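Local coordinates for protein dihydroorotase (Saccharomyces cerevisiae S288C, PDB 6L0A) that catalyses the zinc-dependent interconversion of N-carbamoyl-L-aspartate and dihydroorotate, the third step of de novo pyrimidine biosynthesis, at residues K78-T81 against P82-H86; F307-F311 against Y312-D316; P348-G352 against D353-W357; T49-D52 against R53-Y57. All blocks are in the same frame, centred on the assembly; numbering follows the deposited sequence.

Contact 1. Residues K78-T81 against P82-H86; sequences KDLT and PDLIH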
loop_
_atom_site.group_PDB
_atom_site.type_symbol
_atom_site.label_atom_id
_atom_site.label_comp_id
_atom_site.label_asym_id
_atom_site.label_seq_id
_atom_site.Cartn_x
_atom_site.Cartn_y
_atom_site.Cartn_z
ATOM N N LYS C 78 28.761 7.998 5.968
ATOM C CA LYS C 78 29.726 8.100 7.059
ATOM C C LYS C 78 31.137 8.388 6.578
ATOM O O LYS C 78 31.905 9.020 7.313
ATOM C CB LYS C 78 29.747 6.767 7.833
ATOM C CG LYS C 78 28.530 6.459 8.668
ATOM C CD LYS C 78 28.708 5.085 9.293
ATOM C CE LYS C 78 27.765 4.100 8.661
ATOM N NZ LYS C 78 26.377 4.612 8.784
ATOM N N ASP C 79 31.467 7.981 5.352
ATOM C CA ASP C 79 32.826 8.058 4.844
ATOM C C ASP C 79 33.174 9.428 4.277
ATOM O O ASP C 79 34.360 9.741 4.127
ATOM C CB ASP C 79 33.030 6.982 3.775
ATOM C CG ASP C 79 32.758 5.578 4.304
ATOM O OD1 ASP C 79 32.976 5.343 5.514
ATOM O OD2 ASP C 79 32.300 4.720 3.523
ATOM N N LEU C 80 32.175 10.256 3.983
ATOM C CA LEU C 80 32.425 11.563 3.389
ATOM C C LEU C 80 33.170 12.477 4.361
ATOM O O LEU C 80 32.958 12.436 5.579
ATOM C CB LEU C 80 31.098 12.203 2.981
ATOM C CG LEU C 80 30.733 12.277 1.504
ATOM C CD1 LEU C 80 30.937 10.931 0.819
ATOM C CD2 LEU C 80 29.284 12.734 1.370
ATOM N N THR C 81 34.060 13.305 3.813
ATOM C CA THR C 81 34.809 14.265 4.612
ATOM C C THR C 81 34.758 15.629 3.946
ATOM O O THR C 81 34.667 15.720 2.716
ATOM C CB THR C 81 36.279 13.850 4.805
ATOM O OG1 THR C 81 36.993 14.003 3.571
ATOM C CG2 THR C 81 36.372 12.399 5.287
ATOM N N PRO C 82 34.811 16.708 4.736
ATOM C CA PRO C 82 34.784 18.058 4.144
ATOM C C PRO C 82 35.861 18.295 3.102
ATOM O O PRO C 82 35.622 18.991 2.109
ATOM C CB PRO C 82 34.960 18.978 5.361
ATOM C CG PRO C 82 34.436 18.183 6.517
ATOM C CD PRO C 82 34.769 16.742 6.212
ATOM N N ASP C 83 37.055 17.734 3.299
ATOM C CA ASP C 83 38.111 17.919 2.308
ATOM C C ASP C 83 37.711 17.299 0.974
ATOM O O ASP C 83 37.958 17.882 -0.088
ATOM C CB ASP C 83 39.423 17.332 2.828
ATOM C CG ASP C 83 39.964 18.099 4.031
ATOM O OD1 ASP C 83 40.908 18.900 3.849
ATOM O OD2 ASP C 83 39.437 17.916 5.157
ATOM N N LEU C 84 37.043 16.138 1.012
ATOM C CA LEU C 84 36.595 15.498 -0.222
ATOM C C LEU C 84 35.513 16.319 -0.910
ATOM O O LEU C 84 35.454 16.367 -2.144
ATOM C CB LEU C 84 36.095 14.087 0.075
ATOM C CG LEU C 84 35.412 13.378 -1.095
ATOM C CD1 LEU C 84 36.329 13.346 -2.323
ATOM C CD2 LEU C 84 34.979 11.976 -0.704
ATOM N N ILE C 85 34.643 16.966 -0.132
ATOM C CA ILE C 85 33.652 17.872 -0.709
ATOM C C ILE C 85 34.342 19.011 -1.457
ATOM O O ILE C 85 34.006 19.324 -2.606
ATOM C CB ILE C 85 32.720 18.409 0.393
ATOM C CG1 ILE C 85 31.937 17.266 1.046
ATOM C CG2 ILE C 85 31.803 19.503 -0.159
ATOM C CD1 ILE C 85 30.910 16.597 0.118
ATOM N N HIS C 86 35.312 19.659 -0.804
ATOM C CA HIS C 86 36.059 20.734 -1.451
ATOM C C HIS C 86 36.784 20.229 -2.696
ATOM O O HIS C 86 36.757 20.874 -3.749
ATOM C CB HIS C 86 37.056 21.346 -0.459
ATOM C CG HIS C 86 36.414 22.175 0.613
ATOM N ND1 HIS C 86 35.792 23.375 0.355
ATOM C CD2 HIS C 86 36.303 21.973 1.949
ATOM C CE1 HIS C 86 35.322 23.878 1.483
ATOM N NE2 HIS C 86 35.615 23.043 2.465
#
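Thr81 and Leu84 meet at the first turn of helix 82-90. Thr81 is the N-cap. Its OG1 accepts a weak hydrogen bond from Leu84 N at 3.3 Å. The torsion that makes this possible turns the hydroxyl in between backbone N and carbonyl carbon (chi1 72°), over the start of the helix. From there Thr81 OG1 also lies 3.6 Å from Leu84 CB, and the two side chains cross at about a right angle. The carbonyl of the same threonine begins the regular helical bonding. Thr81 O receives Ile85 N at 3.1 Å, nearly along the C=O axis. CG1 of Ile85 lies 3.6 Å from this Thr81 O, so a methylene flanks the acceptor. Pro82 follows as the first helical residue.

Looser apolar contacts lie beside the cap. Leu80 spreads its two methyls to different partners: its CD1 is 4.4 Å from Leu84 CD2, and its CD2 is 4.4 Å from Ile85 CD1. Farther out, Leu80 packs on Thr49 and Val97, and Leu84 on Phe74. Pro82 lies on Pro122 and Ile123 of helix 121-130, and His86 ND1 is hydrogen-bonded to Glu130 OE2.

The chemistry suits a helix start. Proline has no N-H that would need an acceptor, and the threonine oxygen serves an amide of the first turn. The carboxylate of Asp83, also in that turn, would probably interact favourably with the positive end of the helix dipole.

Contact 2. Residues F307-F311 against Y312-D316; sequences FGISF and YEVKD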
loop_
_atom_site.group_PDB
_atom_site.type_symbol
_atom_site.label_atom_id
_atom_site.label_comp_id
_atom_site.label_asym_id
_atom_site.label_seq_id
_atom_site.Cartn_x
_atom_site.Cartn_y
_atom_site.Cartn_z
ATOM N N PHE C 307 13.199 26.296 -14.549
ATOM C CA PHE C 307 13.420 26.423 -13.111
ATOM C C PHE C 307 14.554 25.525 -12.635
ATOM O O PHE C 307 15.329 25.916 -11.754
ATOM C CB PHE C 307 12.126 26.121 -12.354
ATOM C CG PHE C 307 11.022 27.112 -12.636
ATOM C CD1 PHE C 307 11.319 28.454 -12.854
ATOM C CD2 PHE C 307 9.700 26.701 -12.703
ATOM C CE1 PHE C 307 10.304 29.372 -13.114
ATOM C CE2 PHE C 307 8.691 27.607 -12.967
ATOM C CZ PHE C 307 8.992 28.945 -13.171
ATOM N N GLY C 308 14.682 24.330 -13.208
ATOM C CA GLY C 308 15.791 23.463 -12.828
ATOM C C GLY C 308 17.123 23.999 -13.311
ATOM O O GLY C 308 18.117 23.978 -12.579
ATOM N N ILE C 309 17.161 24.489 -14.552
ATOM C CA ILE C 309 18.375 25.115 -15.071
ATOM C C ILE C 309 18.790 26.292 -14.192
ATOM O O ILE C 309 19.975 26.465 -13.879
ATOM C CB ILE C 309 18.159 25.540 -16.536
ATOM C CG1 ILE C 309 18.344 24.329 -17.454
ATOM C CG2 ILE C 309 19.101 26.688 -16.918
ATOM C CD1 ILE C 309 17.918 24.567 -18.889
ATOM N N SER C 310 17.822 27.105 -13.764
ATOM C CA SER C 310 18.133 28.269 -12.938
ATOM C C SER C 310 18.648 27.864 -11.554
ATOM O O SER C 310 19.633 28.427 -11.060
ATOM C CB SER C 310 16.894 29.166 -12.820
ATOM O OG SER C 310 17.070 30.177 -11.838
ATOM N N PHE C 311 17.990 26.892 -10.912
ATOM C CA PHE C 311 18.370 26.500 -9.553
ATOM C C PHE C 311 19.745 25.846 -9.524
ATOM O O PHE C 311 20.543 26.104 -8.615
ATOM C CB PHE C 311 17.313 25.547 -8.971
ATOM C CG PHE C 311 17.482 25.265 -7.505
ATOM C CD1 PHE C 311 16.937 26.110 -6.560
ATOM C CD2 PHE C 311 18.187 24.157 -7.072
ATOM C CE1 PHE C 311 17.094 25.862 -5.196
ATOM C CE2 PHE C 311 18.344 23.905 -5.725
ATOM C CZ PHE C 311 17.785 24.760 -4.783
ATOM N N TYR C 312 20.030 24.974 -10.486
ATOM C CA TYR C 312 21.326 24.319 -10.537
ATOM C C TYR C 312 22.363 25.182 -11.244
ATOM O O TYR C 312 23.527 24.775 -11.340
ATOM C CB TYR C 312 21.214 22.961 -11.233
ATOM C CG TYR C 312 20.765 21.837 -10.314
ATOM C CD1 TYR C 312 19.413 21.573 -10.102
ATOM C CD2 TYR C 312 21.699 21.046 -9.652
ATOM C CE1 TYR C 312 19.010 20.536 -9.246
ATOM C CE2 TYR C 312 21.313 20.016 -8.814
ATOM C CZ TYR C 312 19.970 19.768 -8.610
ATOM O OH TYR C 312 19.605 18.743 -7.762
ATOM N N GLU C 313 21.943 26.345 -11.740
ATOM C CA GLU C 313 22.806 27.304 -12.434
ATOM C C GLU C 313 23.600 26.621 -13.543
ATOM O O GLU C 313 24.829 26.691 -13.607
ATOM C CB GLU C 313 23.716 28.036 -11.443
ATOM C CG GLU C 313 22.893 28.774 -10.390
ATOM C CD GLU C 313 23.734 29.440 -9.295
ATOM O OE1 GLU C 313 24.528 30.339 -9.628
ATOM O OE2 GLU C 313 23.592 29.045 -8.127
ATOM N N VAL C 314 22.866 25.939 -14.422
ATOM C CA VAL C 314 23.442 25.242 -15.564
ATOM C C VAL C 314 23.805 26.275 -16.621
ATOM O O VAL C 314 22.979 27.117 -16.986
ATOM C CB VAL C 314 22.451 24.211 -16.126
ATOM C CG1 VAL C 314 23.089 23.401 -17.251
ATOM C CG2 VAL C 314 21.953 23.282 -15.013
ATOM N N LYS C 315 25.035 26.212 -17.111
ATOM C CA LYS C 315 25.536 27.154 -18.101
ATOM C C LYS C 315 25.620 26.483 -19.465
ATOM O O LYS C 315 25.813 25.269 -19.573
ATOM C CB LYS C 315 26.918 27.683 -17.701
ATOM C CG LYS C 315 27.006 28.218 -16.284
ATOM C CD LYS C 315 26.033 29.370 -16.053
ATOM C CE LYS C 315 26.213 29.984 -14.666
ATOM N NZ LYS C 315 25.215 31.059 -14.376
ATOM N N ASP C 316 25.501 27.301 -20.518
ATOM C CA ASP C 316 25.613 26.777 -21.875
ATOM C C ASP C 316 26.919 26.016 -22.084
ATOM O O ASP C 316 26.968 25.070 -22.881
ATOM C CB ASP C 316 25.497 27.918 -22.887
ATOM C CG ASP C 316 24.529 27.601 -24.019
ATOM O OD1 ASP C 316 24.188 28.533 -24.778
ATOM O OD2 ASP C 316 24.106 26.428 -24.152
#
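Tyr312 packs back on Gly308 at the buried side of the helix end. Tyr312 N gives Gly308 O a nearly straight bond of 3.0 Å (169°). The same Gly308 O lies at the edge of the tyrosine ring, in its plane, 3.7 Å from Tyr312 CD1. The neighbouring Phe311 ring comes in obliquely, its CD2 4.2 Å from Tyr312 CD1. Both rings reach strands 133-136 and 175-178 of the barrel. Tyr312 OH is bonded to Asn135 ND2, and the tyrosine side chain is about 7 Å from that of the zinc ligand His14.

Helix 300-312 ends here in a Schellman motif. Glu313, with positive phi (51°), is the C-prime residue. Val314 N bonds to Ile309 O at 3.0 Å, while Glu313 N makes a weak bond to Ser310 O. The apolar pair that accompanies this motif is Ile309 and Val314, with CG2 of Ile309 4.2 Å from CB of Val314.

The solvent side is looser beyond the motif, where exposed Lys315 and Asp316 make no contact with residues 307-311. Glu313 is exposed too, but its CG is 3.3 Å from Ser310 O. Its OE2 forms a salt bridge with Lys175 NZ, which also bonds to Phe311 O.

Contact 3. Residues P348-G352 against D353-W357; sequences PFKAG and DKLSW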
loop_
_atom_site.group_PDB
_atom_site.type_symbol
_atom_site.label_atom_id
_atom_site.label_comp_id
_atom_site.label_asym_id
_atom_site.label_seq_id
_atom_site.Cartn_x
_atom_site.Cartn_y
_atom_site.Cartn_z
ATOM N N PRO C 348 7.111 -0.192 -17.567
ATOM C CA PRO C 348 7.086 1.270 -17.485
ATOM C C PRO C 348 5.829 1.779 -16.796
ATOM O O PRO C 348 4.791 1.111 -16.736
ATOM C CB PRO C 348 7.113 1.699 -18.956
ATOM C CG PRO C 348 6.353 0.570 -19.655
ATOM C CD PRO C 348 6.767 -0.677 -18.923
ATOM N N PHE C 349 5.948 2.998 -16.273
ATOM C CA PHE C 349 4.808 3.689 -15.694
ATOM C C PHE C 349 3.671 3.793 -16.706
ATOM O O PHE C 349 3.892 4.142 -17.872
ATOM C CB PHE C 349 5.245 5.081 -15.236
ATOM C CG PHE C 349 4.168 5.880 -14.588
ATOM C CD1 PHE C 349 3.465 5.372 -13.509
ATOM C CD2 PHE C 349 3.865 7.151 -15.054
ATOM C CE1 PHE C 349 2.477 6.111 -12.917
ATOM C CE2 PHE C 349 2.886 7.902 -14.461
ATOM C CZ PHE C 349 2.184 7.383 -13.391
ATOM N N LYS C 350 2.456 3.476 -16.258
ATOM C CA LYS C 350 1.236 3.626 -17.058
ATOM C C LYS C 350 1.273 2.758 -18.311
ATOM O O LYS C 350 0.713 3.128 -19.349
ATOM C CB LYS C 350 0.982 5.088 -17.433
ATOM C CG LYS C 350 0.350 5.908 -16.317
ATOM C CD LYS C 350 0.281 7.379 -16.665
ATOM C CE LYS C 350 -0.519 7.621 -17.941
ATOM N NZ LYS C 350 -1.987 7.460 -17.723
ATOM N N ALA C 351 1.922 1.603 -18.205
ATOM C CA ALA C 351 2.043 0.672 -19.317
ATOM C C ALA C 351 0.686 0.401 -19.959
ATOM O O ALA C 351 -0.304 0.142 -19.268
ATOM C CB ALA C 351 2.669 -0.634 -18.829
ATOM N N GLY C 352 0.644 0.510 -21.292
ATOM C CA GLY C 352 -0.567 0.281 -22.049
ATOM C C GLY C 352 -1.454 1.489 -22.233
ATOM O O GLY C 352 -2.400 1.420 -23.030
ATOM N N ASP C 353 -1.187 2.594 -21.536
ATOM C CA ASP C 353 -2.067 3.750 -21.606
ATOM C C ASP C 353 -1.759 4.605 -22.833
ATOM O O ASP C 353 -0.740 4.438 -23.507
ATOM C CB ASP C 353 -1.941 4.608 -20.350
ATOM C CG ASP C 353 -2.557 3.956 -19.133
ATOM O OD1 ASP C 353 -3.157 2.867 -19.274
ATOM O OD2 ASP C 353 -2.443 4.544 -18.037
ATOM N N LYS C 354 -2.661 5.549 -23.096
ATOM C CA LYS C 354 -2.489 6.546 -24.144
ATOM C C LYS C 354 -1.851 7.809 -23.584
ATOM O O LYS C 354 -2.146 8.216 -22.457
ATOM C CB LYS C 354 -3.836 6.913 -24.769
ATOM C CG LYS C 354 -4.306 6.018 -25.889
ATOM C CD LYS C 354 -5.622 6.539 -26.452
ATOM C CE LYS C 354 -6.683 5.451 -26.476
ATOM N NZ LYS C 354 -7.190 5.138 -25.110
ATOM N N LEU C 355 -0.992 8.432 -24.391
ATOM C CA LEU C 355 -0.432 9.749 -24.113
ATOM C C LEU C 355 -0.727 10.654 -25.301
ATOM O O LEU C 355 -0.553 10.243 -26.450
ATOM C CB LEU C 355 1.079 9.670 -23.860
ATOM C CG LEU C 355 1.533 8.968 -22.575
ATOM C CD1 LEU C 355 3.043 8.961 -22.484
ATOM C CD2 LEU C 355 0.932 9.668 -21.379
ATOM N N SER C 356 -1.179 11.879 -25.024
ATOM C CA SER C 356 -1.582 12.790 -26.093
ATOM C C SER C 356 -0.399 13.393 -26.846
ATOM O O SER C 356 -0.583 13.887 -27.966
ATOM C CB SER C 356 -2.445 13.923 -25.525
ATOM O OG SER C 356 -3.762 13.483 -25.233
ATOM N N TRP C 357 0.800 13.367 -26.267
ATOM C CA TRP C 357 1.957 14.046 -26.830
ATOM C C TRP C 357 3.114 13.082 -27.056
ATOM O O TRP C 357 3.211 12.027 -26.427
ATOM C CB TRP C 357 2.428 15.173 -25.916
ATOM C CG TRP C 357 1.413 16.216 -25.693
ATOM C CD1 TRP C 357 0.415 16.200 -24.772
ATOM C CD2 TRP C 357 1.291 17.448 -26.405
ATOM N NE1 TRP C 357 -0.324 17.352 -24.858
ATOM C CE2 TRP C 357 0.193 18.136 -25.855
ATOM C CE3 TRP C 357 2.003 18.038 -27.455
ATOM C CZ2 TRP C 357 -0.214 19.386 -26.324
ATOM C CZ3 TRP C 357 1.600 19.280 -27.915
ATOM C CH2 TRP C 357 0.506 19.941 -27.349
HETATM O O HOH W 1 -2.778 9.307 -19.761
#
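The carboxylate of Asp353 meets the ammonium of Lys350 at OD2. Lys350 NZ stands 3.0 Å from Asp353 OD2 in a salt bridge, on the anti side and 20° out of the carboxylate plane. The same lysine covers one face of the Phe349 ring: CG of Lys350 sits over the centre, 3.6 Å above the plane. The phenylalanine also meets Tyr286 edge-to-face.

Two type II turns overlap here and lead into strand 354-362. They run from Pro348 to Ala351 and from Lys350 to Asp353. The second is closed by Asp353 N bonding to Lys350 O at 2.9 Å. Gly352 takes a positive phi (88°), at which a CB would run into the preceding carbonyl oxygen.

Bends at chi3 and chi4 curl the lysine chain round Asp353 OD2, the two side chains crossing at about a right angle. Its CE passes 4.3 Å from Leu355 CD2. Replacing Lys350 by an alanine would probably leave the Asp353 carboxylate without its charged mate and uncover the Phe349 face. A water accepts from Lys350 NZ at 2.9 Å and donates to Lys354 O, tying the turn to the strand start. Leu355 packs on Pro285 and Gln289 of helix 283-293.

Contact 4. Residues T49-D52 against R53-Y57; sequences TTLD and RVIEY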
loop_
_atom_site.group_PDB
_atom_site.type_symbol
_atom_site.label_atom_id
_atom_site.label_comp_id
_atom_site.label_asym_id
_atom_site.label_seq_id
_atom_site.Cartn_x
_atom_site.Cartn_y
_atom_site.Cartn_z
ATOM N N THR C 49 30.878 7.549 -3.144
ATOM C CA THR C 49 31.415 8.396 -2.090
ATOM C C THR C 49 32.874 8.765 -2.331
ATOM O O THR C 49 33.524 9.277 -1.413
ATOM C CB THR C 49 31.295 7.707 -0.726
ATOM O OG1 THR C 49 32.136 6.541 -0.709
ATOM C CG2 THR C 49 29.849 7.287 -0.452
ATOM N N THR C 50 33.416 8.494 -3.519
ATOM C CA THR C 50 34.809 8.801 -3.799
ATOM C C THR C 50 34.932 9.515 -5.138
ATOM O O THR C 50 34.110 9.346 -6.047
ATOM C CB THR C 50 35.683 7.540 -3.790
ATOM O OG1 THR C 50 35.259 6.644 -4.823
ATOM C CG2 THR C 50 35.613 6.842 -2.425
ATOM N N LEU C 51 35.983 10.325 -5.235
ATOM C CA LEU C 51 36.212 11.135 -6.423
ATOM C C LEU C 51 36.374 10.275 -7.667
ATOM O O LEU C 51 35.770 10.549 -8.710
ATOM C CB LEU C 51 37.452 11.998 -6.203
ATOM C CG LEU C 51 37.650 13.186 -7.139
ATOM C CD1 LEU C 51 36.374 13.981 -7.255
ATOM C CD2 LEU C 51 38.775 14.055 -6.621
ATOM N N ASP C 52 37.218 9.243 -7.595
ATOM C CA ASP C 52 37.491 8.460 -8.794
ATOM C C ASP C 52 36.242 7.729 -9.278
ATOM O O ASP C 52 36.016 7.615 -10.488
ATOM C CB ASP C 52 38.638 7.482 -8.533
ATOM C CG ASP C 52 39.978 8.192 -8.375
ATOM O OD1 ASP C 52 40.121 9.324 -8.889
ATOM O OD2 ASP C 52 40.890 7.624 -7.732
ATOM N N ARG C 53 35.405 7.257 -8.345
ATOM C CA ARG C 53 34.185 6.543 -8.717
ATOM C C ARG C 53 33.207 7.451 -9.463
ATOM O O ARG C 53 32.619 7.040 -10.470
ATOM C CB ARG C 53 33.535 5.966 -7.461
ATOM C CG ARG C 53 32.354 5.034 -7.681
ATOM C CD ARG C 53 32.337 3.974 -6.570
ATOM N NE ARG C 53 31.050 3.286 -6.412
ATOM C CZ ARG C 53 30.551 2.467 -7.327
ATOM N NH1 ARG C 53 31.223 2.246 -8.452
ATOM N NH2 ARG C 53 29.388 1.871 -7.129
ATOM N N VAL C 54 33.017 8.685 -8.988
ATOM C CA VAL C 54 32.054 9.565 -9.641
ATOM C C VAL C 54 32.575 10.036 -10.989
ATOM O O VAL C 54 31.788 10.255 -11.918
ATOM C CB VAL C 54 31.687 10.750 -8.727
ATOM C CG1 VAL C 54 32.791 11.800 -8.701
ATOM C CG2 VAL C 54 30.350 11.377 -9.175
ATOM N N ILE C 55 33.896 10.196 -11.129
ATOM C CA ILE C 55 34.460 10.579 -12.419
ATOM C C ILE C 55 34.295 9.450 -13.427
ATOM O O ILE C 55 33.847 9.669 -14.558
ATOM C CB ILE C 55 35.937 10.985 -12.263
ATOM C CG1 ILE C 55 36.047 12.336 -11.563
ATOM C CG2 ILE C 55 36.624 11.047 -13.642
ATOM C CD1 ILE C 55 37.458 12.676 -11.122
ATOM N N GLU C 56 34.644 8.218 -13.032
ATOM C CA GLU C 56 34.522 7.099 -13.960
ATOM C C GLU C 56 33.061 6.785 -14.271
ATOM O O GLU C 56 32.744 6.396 -15.399
ATOM C CB GLU C 56 35.243 5.865 -13.407
ATOM C CG GLU C 56 36.767 6.002 -13.395
ATOM C CD GLU C 56 37.364 6.196 -14.796
ATOM O OE1 GLU C 56 37.984 7.258 -15.044
ATOM O OE2 GLU C 56 37.219 5.286 -15.642
ATOM N N TYR C 57 32.157 6.964 -13.299
ATOM C CA TYR C 57 30.731 6.783 -13.573
ATOM C C TYR C 57 30.263 7.751 -14.653
ATOM O O TYR C 57 29.618 7.344 -15.626
ATOM C CB TYR C 57 29.915 6.976 -12.289
ATOM C CG TYR C 57 28.474 6.484 -12.319
ATOM C CD1 TYR C 57 28.105 5.329 -13.010
ATOM C CD2 TYR C 57 27.494 7.149 -11.600
ATOM C CE1 TYR C 57 26.781 4.875 -12.995
ATOM C CE2 TYR C 57 26.189 6.712 -11.574
ATOM C CZ TYR C 57 25.829 5.581 -12.272
ATOM O OH TYR C 57 24.523 5.171 -12.225
HETATM O O HOH W 2 38.685 7.967 -11.926
#
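Thr50 and Arg53 cross obliquely at the start of helix 51-64. Thr50, the N-cap residue, brings its OG1 to 3.2 Å from Arg53 CB. Arg53 holds its CG anti to its own backbone N (chi1 -172°), and the chain bends at chi2. The guanidinium is carried away from the threonine, and its NH2 bonds to Pro46 O.

Leu51 and Ile55 stand one turn apart on another side of the helix. They too lie slantwise to each other, with CG of Leu51 4.0 Å from CD1 of Ile55. Val54 is turned differently. Its CG1 sits between backbone N and carbonyl carbon (chi1 77°), which brings this methyl to 3.2 Å from Leu51 O. The same methyl is 4.4 Å from Leu51 CD1, so the leucine has apolar neighbours in both Val54 and Ile55.

Asp52 and Glu56 follow each other one turn apart on the exposed surface. Their carboxylates keep apart, Asp52 OD1 lying 6.8 Å from Glu56 OE1. A water links the turns by donating to both Asp52 O and Glu56 OE1. Regular helical bonds run beneath these side chains, from Val54 N to Thr50 O, Ile55 N to Leu51 O and Glu56 N to Asp52 O.

The helix belongs to a beta-alpha-beta unit, between strands 37-40 and 69-71. Leu51 packs on Glu87 and Ala88 of helix 82-90. Tyr57 OH bonds to the backbone oxygen of Arg18, a residue of the malate pocket.

Overall arrangement
Along the chain the order is contact 4, contact 1, contact 2, contact 3. Contacts 4 and 1 are the starts of helices 51-64 and 82-90, with strand 69-71 between them in sequence. Their centres are 13 Å apart and they touch: Leu80 CD1 packs 3.6 Å from Thr49 CB. Contact 2 ends helix 300-312, with its centre 25 Å from that of contact 1. Contact 3 leads into strand 354-362 of the antiparallel sheet. It lies opposite contact 1 across the chain's centre, 42 Å away between centres. Contacts 4, 1 and 2 thus lie at helix ends in the barrel part of this metallo-dependent hydrolase, contact 3 at a strand start in the separate antiparallel sheet.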